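Local coordinates for Dna-binding protein RAP1 (PDB 4BJT), which binds DNA at telomeres and gene regulatory sites and, through its C-terminal domain, recruits the telomere protein Rif1, at residues C[62-68]-C[85-89]; C[94-99]-C[115-121]. All blocks are in the same frame, centred on the assembly; numbering follows the deposited sequence.

Interaction 1 of 2, residues C[62-68]-C[85-89]; sequences DPDTISF and FGSTR
Arg89 reaches back from the first turn of helix 88-99 to grip Asp64 side-on, in a worked example of a loop pinned to a helix N-terminus. Ser87 is the N-cap residue, its OG bound to the backbone N of Gln90. The paired bonds run from Arg89 NE to Asp64 OD1 at 3.1 Å and from Arg89 NH2 to Asp64 OD2 at 2.8 Å. Both acceptors lie near the guanidinium plane, although the carboxylate is twisted 36° against it. With chi1 and chi2 extended, the arginine chain runs outward before a bend at chi3 (-71°) turns the guanidinium toward the aspartate. Pro63 supports the same group from one face, CG sitting 3.7 Å above the guanidinium plane. Asp62 OD1 makes a long salt bridge to Arg89 NH2 and also accepts from the backbone N of Asp64, closing an Asx turn at the start of the 3-10 turn 63-65.

Further along, the side chain of Thr88 crosses that of Ile66 at about a right angle, and its OG1 donates to Ile66 O at 2.8 Å from above the carbonyl plane. A water repeats the link between these two residues, accepting from Thr88 N and donating to Ile66 O. Phe148 of helix 140-150 packs against both side chains. The Phe68 ring follows, with Ser87 O over one face and Thr88 OG1 at its edge, 3.4 Å from CD1. At the far end of this ring, Phe68 CZ lies 3.9 Å from Phe85 CB.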
loop_
_atom_site.group_PDB
_atom_site.type_symbol
_atom_site.label_atom_id
_atom_site.label_comp_id
_atom_site.label_asym_id
_atom_site.label_seq_id
_atom_site.Cartn_x
_atom_site.Cartn_y
_atom_site.Cartn_z
ATOM N N ASP C 62 -7.832 13.346 -6.276
ATOM C CA ASP C 62 -8.746 13.246 -7.427
ATOM C C ASP C 62 -8.072 12.418 -8.523
ATOM O O ASP C 62 -7.047 12.820 -9.062
ATOM C CB ASP C 62 -9.094 14.637 -7.940
ATOM C CG ASP C 62 -10.053 14.671 -9.114
ATOM O OD1 ASP C 62 -10.348 13.603 -9.670
ATOM O OD2 ASP C 62 -10.552 15.774 -9.446
ATOM N N PRO C 63 -8.576 11.210 -8.842
ATOM C CA PRO C 63 -7.896 10.395 -9.859
ATOM C C PRO C 63 -7.907 11.012 -11.253
ATOM O O PRO C 63 -7.016 10.712 -12.036
ATOM C CB PRO C 63 -8.694 9.086 -9.836
ATOM C CG PRO C 63 -10.057 9.511 -9.420
ATOM C CD PRO C 63 -9.821 10.567 -8.389
ATOM N N ASP C 64 -8.835 11.929 -11.522
ATOM C CA ASP C 64 -8.904 12.572 -12.845
ATOM C C ASP C 64 -7.754 13.537 -13.085
ATOM O O ASP C 64 -7.495 13.875 -14.235
ATOM C CB ASP C 64 -10.222 13.312 -13.004
ATOM C CG ASP C 64 -11.413 12.437 -12.704
ATOM O OD1 ASP C 64 -11.386 11.235 -13.103
ATOM O OD2 ASP C 64 -12.266 12.867 -11.917
ATOM N N THR C 65 -7.044 13.931 -12.015
ATOM C CA THR C 65 -5.869 14.797 -12.091
ATOM C C THR C 65 -4.623 13.992 -12.418
ATOM O O THR C 65 -3.563 14.582 -12.570
ATOM C CB THR C 65 -5.637 15.566 -10.775
ATOM O OG1 THR C 65 -5.235 14.697 -9.708
ATOM C CG2 THR C 65 -6.815 16.408 -10.375
ATOM N N ILE C 66 -4.738 12.645 -12.512
ATOM C CA ILE C 66 -3.607 11.765 -12.775
ATOM C C ILE C 66 -3.742 11.206 -14.183
ATOM O O ILE C 66 -4.553 10.309 -14.418
ATOM C CB ILE C 66 -3.569 10.635 -11.726
ATOM C CG1 ILE C 66 -3.428 11.197 -10.285
ATOM C CG2 ILE C 66 -2.399 9.669 -12.029
ATOM C CD1 ILE C 66 -3.586 10.196 -9.185
ATOM N N SER C 67 -2.927 11.694 -15.120
ATOM C CA SER C 67 -2.944 11.235 -16.497
ATOM C C SER C 67 -2.569 9.745 -16.508
ATOM O O SER C 67 -1.695 9.325 -15.744
ATOM C CB SER C 67 -1.948 12.052 -17.329
ATOM O OG SER C 67 -1.972 11.647 -18.683
ATOM N N PHE C 68 -3.272 8.958 -17.322
ATOM C CA PHE C 68 -3.111 7.507 -17.371
ATOM C C PHE C 68 -2.547 7.019 -18.701
ATOM O O PHE C 68 -3.015 7.431 -19.777
ATOM C CB PHE C 68 -4.468 6.830 -17.112
ATOM C CG PHE C 68 -4.348 5.361 -16.779
ATOM C CD1 PHE C 68 -4.132 4.947 -15.482
ATOM C CD2 PHE C 68 -4.365 4.406 -17.777
ATOM C CE1 PHE C 68 -3.923 3.599 -15.182
ATOM C CE2 PHE C 68 -4.176 3.056 -17.475
ATOM C CZ PHE C 68 -3.976 2.664 -16.189
ATOM N N PHE C 85 -6.733 -0.193 -18.953
ATOM C CA PHE C 85 -7.705 0.683 -18.277
ATOM C C PHE C 85 -7.724 2.009 -19.011
ATOM O O PHE C 85 -6.727 2.434 -19.579
ATOM C CB PHE C 85 -7.351 0.907 -16.816
ATOM C CG PHE C 85 -7.661 -0.292 -15.962
ATOM C CD1 PHE C 85 -8.974 -0.675 -15.726
ATOM C CD2 PHE C 85 -6.658 -0.987 -15.332
ATOM C CE1 PHE C 85 -9.258 -1.816 -14.974
ATOM C CE2 PHE C 85 -6.939 -2.116 -14.571
ATOM C CZ PHE C 85 -8.236 -2.519 -14.375
ATOM N N GLY C 86 -8.892 2.656 -19.038
ATOM C CA GLY C 86 -9.051 3.894 -19.781
ATOM C C GLY C 86 -8.704 5.159 -19.036
ATOM O O GLY C 86 -8.629 6.244 -19.635
ATOM N N SER C 87 -8.525 5.043 -17.722
ATOM C CA SER C 87 -8.261 6.186 -16.865
ATOM C C SER C 87 -7.798 5.691 -15.507
ATOM O O SER C 87 -8.036 4.533 -15.125
ATOM C CB SER C 87 -9.547 7.004 -16.699
ATOM O OG SER C 87 -10.560 6.243 -16.048
ATOM N N THR C 88 -7.225 6.595 -14.729
ATOM C CA THR C 88 -6.821 6.261 -13.366
ATOM C C THR C 88 -8.047 5.878 -12.544
ATOM O O THR C 88 -8.002 4.922 -11.776
ATOM C CB THR C 88 -6.049 7.421 -12.727
ATOM O OG1 THR C 88 -4.918 7.662 -13.543
ATOM C CG2 THR C 88 -5.622 7.119 -11.290
ATOM N N ARG C 89 -9.160 6.608 -12.730
ATOM C CA ARG C 89 -10.385 6.319 -11.994
ATOM C C ARG C 89 -10.857 4.879 -12.266
ATOM O O ARG C 89 -11.286 4.197 -11.340
ATOM C CB ARG C 89 -11.473 7.344 -12.342
ATOM C CG ARG C 89 -12.755 7.151 -11.563
ATOM C CD ARG C 89 -13.770 8.190 -11.940
ATOM N NE ARG C 89 -13.427 9.528 -11.450
ATOM C CZ ARG C 89 -13.711 10.003 -10.230
ATOM N NH1 ARG C 89 -14.321 9.242 -9.337
ATOM N NH2 ARG C 89 -13.366 11.237 -9.897
HETATM O O HOH W 1 -9.161 9.167 -13.891
HETATM O O HOH W 2 -6.880 9.379 -15.691
#

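Interaction 2 of 2, residues C[94-99]-C[115-121]; sequences KLHEVI and LCDETGI
The carboxylate of Glu118 is the flat group of this contact, and the CG2 methyl of Val98 sits above it, 3.8 Å from CD and almost as near to both oxygens. Lys94 comes in at the OE1 end of the carboxylate, with its CE 3.6 Å from Glu118 OE1. The setting is a helical hairpin: helices 88-99 and 108-119 run roughly antiparallel, at 143° between their directions, with axes 9.9 Å apart at closest approach. No hydrogen bond joins the two segments, which meet here by van der Waals packing, in part against backbone atoms.

The lysine chain, bent at chi2 (69°), crosses the glutamate at about a right angle. Its ammonium stays just beyond salt-bridge range of Glu118 OE1, with a long salt bridge to Glu97 on its own helix; the nearby opposite charges should still favour this pairing. Beneath this polar rim, the Thr119 methyl CG2 packs against Lys94 CG and Leu95 N together, 3.7 Å from each.

Deeper still, one methyl of Leu115 meets two side chains. Its CD2 lies 3.6 Å from Leu95 CD1 and 3.7 Å from Val98 CG1, bridging side chains from successive turns of the facing helix. Ile121 adds its CD1 beside Leu95, and Phe144 of helix 140-150 packs on both of these residues, extending the hydrophobic core of the all-helical domain. Gly120, with positive phi, turns the chain out of the helix toward Ile121. At this turn Leu115 O accepts two bonds, one from Ile121 N and one from Thr119 OG1, the latter 2.6 Å long and directed onto a carbonyl lone pair.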
loop_
_atom_site.group_PDB
_atom_site.type_symbol
_atom_site.label_atom_id
_atom_site.label_comp_id
_atom_site.label_asym_id
_atom_site.label_seq_id
_atom_site.Cartn_x
_atom_site.Cartn_y
_atom_site.Cartn_z
ATOM N N LYS C 94 -11.695 -0.574 -10.064
ATOM C CA LYS C 94 -11.510 -2.034 -10.106
ATOM C C LYS C 94 -10.744 -2.499 -8.866
ATOM O O LYS C 94 -11.081 -3.529 -8.289
ATOM C CB LYS C 94 -10.795 -2.486 -11.387
ATOM C CG LYS C 94 -10.833 -3.982 -11.604
ATOM C CD LYS C 94 -12.247 -4.475 -11.921
ATOM C CE LYS C 94 -12.322 -5.962 -12.087
ATOM N NZ LYS C 94 -13.620 -6.390 -12.703
ATOM N N LEU C 95 -9.731 -1.735 -8.461
ATOM C CA LEU C 95 -8.935 -2.041 -7.271
ATOM C C LEU C 95 -9.872 -2.102 -6.062
ATOM O O LEU C 95 -9.803 -3.055 -5.291
ATOM C CB LEU C 95 -7.836 -0.999 -7.092
ATOM C CG LEU C 95 -6.984 -1.153 -5.826
ATOM C CD1 LEU C 95 -6.166 -2.450 -5.873
ATOM C CD2 LEU C 95 -6.062 0.012 -5.669
ATOM N N HIS C 96 -10.781 -1.103 -5.924
ATOM C CA HIS C 96 -11.774 -1.082 -4.832
ATOM C C HIS C 96 -12.602 -2.367 -4.823
ATOM O O HIS C 96 -12.802 -2.955 -3.763
ATOM C CB HIS C 96 -12.711 0.133 -4.964
ATOM C CG HIS C 96 -13.764 0.208 -3.899
ATOM N ND1 HIS C 96 -15.058 -0.249 -4.121
ATOM C CD2 HIS C 96 -13.670 0.640 -2.622
ATOM C CE1 HIS C 96 -15.713 -0.044 -2.986
ATOM N NE2 HIS C 96 -14.916 0.484 -2.056
ATOM N N GLU C 97 -13.081 -2.795 -5.989
ATOM C CA GLU C 97 -13.881 -4.021 -6.124
ATOM C C GLU C 97 -13.086 -5.269 -5.655
ATOM O O GLU C 97 -13.614 -6.074 -4.870
ATOM C CB GLU C 97 -14.367 -4.163 -7.579
ATOM C CG GLU C 97 -15.347 -5.287 -7.850
ATOM C CD GLU C 97 -15.735 -5.432 -9.313
ATOM O OE1 GLU C 97 -15.520 -4.478 -10.096
ATOM O OE2 GLU C 97 -16.277 -6.503 -9.674
ATOM N N VAL C 98 -11.797 -5.371 -6.018
ATOM C CA VAL C 98 -10.974 -6.513 -5.595
ATOM C C VAL C 98 -10.770 -6.518 -4.090
ATOM O O VAL C 98 -11.035 -7.535 -3.429
ATOM C CB VAL C 98 -9.594 -6.518 -6.304
ATOM C CG1 VAL C 98 -8.672 -7.596 -5.712
ATOM C CG2 VAL C 98 -9.754 -6.730 -7.806
ATOM N N ILE C 99 -10.282 -5.396 -3.548
ATOM C CA ILE C 99 -9.939 -5.341 -2.124
ATOM C C ILE C 99 -11.166 -5.350 -1.210
ATOM O O ILE C 99 -10.982 -5.594 -0.010
ATOM C CB ILE C 99 -8.962 -4.199 -1.768
ATOM C CG1 ILE C 99 -9.629 -2.814 -1.901
ATOM C CG2 ILE C 99 -7.640 -4.326 -2.574
ATOM C CD1 ILE C 99 -8.750 -1.705 -1.618
ATOM N N LEU C 115 -5.409 -9.572 -7.717
ATOM C CA LEU C 115 -4.835 -8.270 -8.117
ATOM C C LEU C 115 -4.086 -8.379 -9.448
ATOM O O LEU C 115 -3.982 -7.402 -10.205
ATOM C CB LEU C 115 -3.891 -7.751 -7.034
ATOM C CG LEU C 115 -4.587 -7.274 -5.753
ATOM C CD1 LEU C 115 -3.579 -7.107 -4.628
ATOM C CD2 LEU C 115 -5.364 -5.959 -5.987
ATOM N N CYS C 116 -3.549 -9.554 -9.733
ATOM C CA CYS C 116 -2.892 -9.842 -11.000
ATOM C C CYS C 116 -3.955 -9.984 -12.120
ATOM O O CYS C 116 -3.908 -9.271 -13.131
ATOM C CB CYS C 116 -2.062 -11.110 -10.824
ATOM S SG CYS C 116 -1.423 -11.805 -12.354
ATOM N N ASP C 117 -4.950 -10.841 -11.894
ATOM C CA ASP C 117 -5.971 -11.153 -12.902
ATOM C C ASP C 117 -6.934 -10.050 -13.221
ATOM O O ASP C 117 -7.372 -9.956 -14.369
ATOM C CB ASP C 117 -6.798 -12.386 -12.461
ATOM C CG ASP C 117 -6.002 -13.672 -12.349
ATOM O OD1 ASP C 117 -4.888 -13.738 -12.917
ATOM O OD2 ASP C 117 -6.485 -14.608 -11.679
ATOM N N GLU C 118 -7.314 -9.231 -12.219
ATOM C CA GLU C 118 -8.332 -8.200 -12.406
ATOM C C GLU C 118 -7.803 -6.801 -12.611
ATOM O O GLU C 118 -8.457 -6.012 -13.295
ATOM C CB GLU C 118 -9.306 -8.217 -11.229
ATOM C CG GLU C 118 -10.050 -9.546 -11.143
ATOM C CD GLU C 118 -11.017 -9.624 -9.986
ATOM O OE1 GLU C 118 -12.012 -8.864 -9.985
ATOM O OE2 GLU C 118 -10.752 -10.416 -9.054
ATOM N N THR C 119 -6.669 -6.464 -11.988
ATOM C CA THR C 119 -6.095 -5.118 -12.067
ATOM C C THR C 119 -4.723 -5.063 -12.758
ATOM O O THR C 119 -4.246 -3.959 -12.957
ATOM C CB THR C 119 -6.033 -4.455 -10.673
ATOM O OG1 THR C 119 -5.538 -5.370 -9.717
ATOM C CG2 THR C 119 -7.375 -3.971 -10.188
ATOM N N GLY C 120 -4.104 -6.196 -13.098
ATOM C CA GLY C 120 -2.829 -6.157 -13.803
ATOM C C GLY C 120 -1.655 -5.713 -12.960
ATOM O O GLY C 120 -0.678 -5.195 -13.504
ATOM N N ILE C 121 -1.705 -5.930 -11.651
ATOM C CA ILE C 121 -0.576 -5.624 -10.770
ATOM C C ILE C 121 0.259 -6.896 -10.654
ATOM O O ILE C 121 -0.293 -7.956 -10.349
ATOM C CB ILE C 121 -1.045 -5.151 -9.390
ATOM C CG1 ILE C 121 -2.001 -3.925 -9.492
ATOM C CG2 ILE C 121 0.177 -4.836 -8.496
ATOM C CD1 ILE C 121 -2.836 -3.744 -8.258
#

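In the fold
Helix 88-99 is common to both contacts: interaction 1 uses its N-terminal start and the residues leading into it, whereas interaction 2 uses its C-terminal half. Their centres lie about 15 Å apart, and along the chain interaction 1 closes before interaction 2 opens. Phe85 joins them, its ring reaching the backbone oxygens of Glu118 and Thr119 and the CB of Lys94. Helix 140-150 touches side chains of both, through Phe148 at interaction 1 and Phe140, Pro141 and Phe144 at interaction 2. One helix is thus contacted twice, by a surface loop that combines a salt bridge with apolar packing and by a buried helical partner, within the domain that binds Rif1.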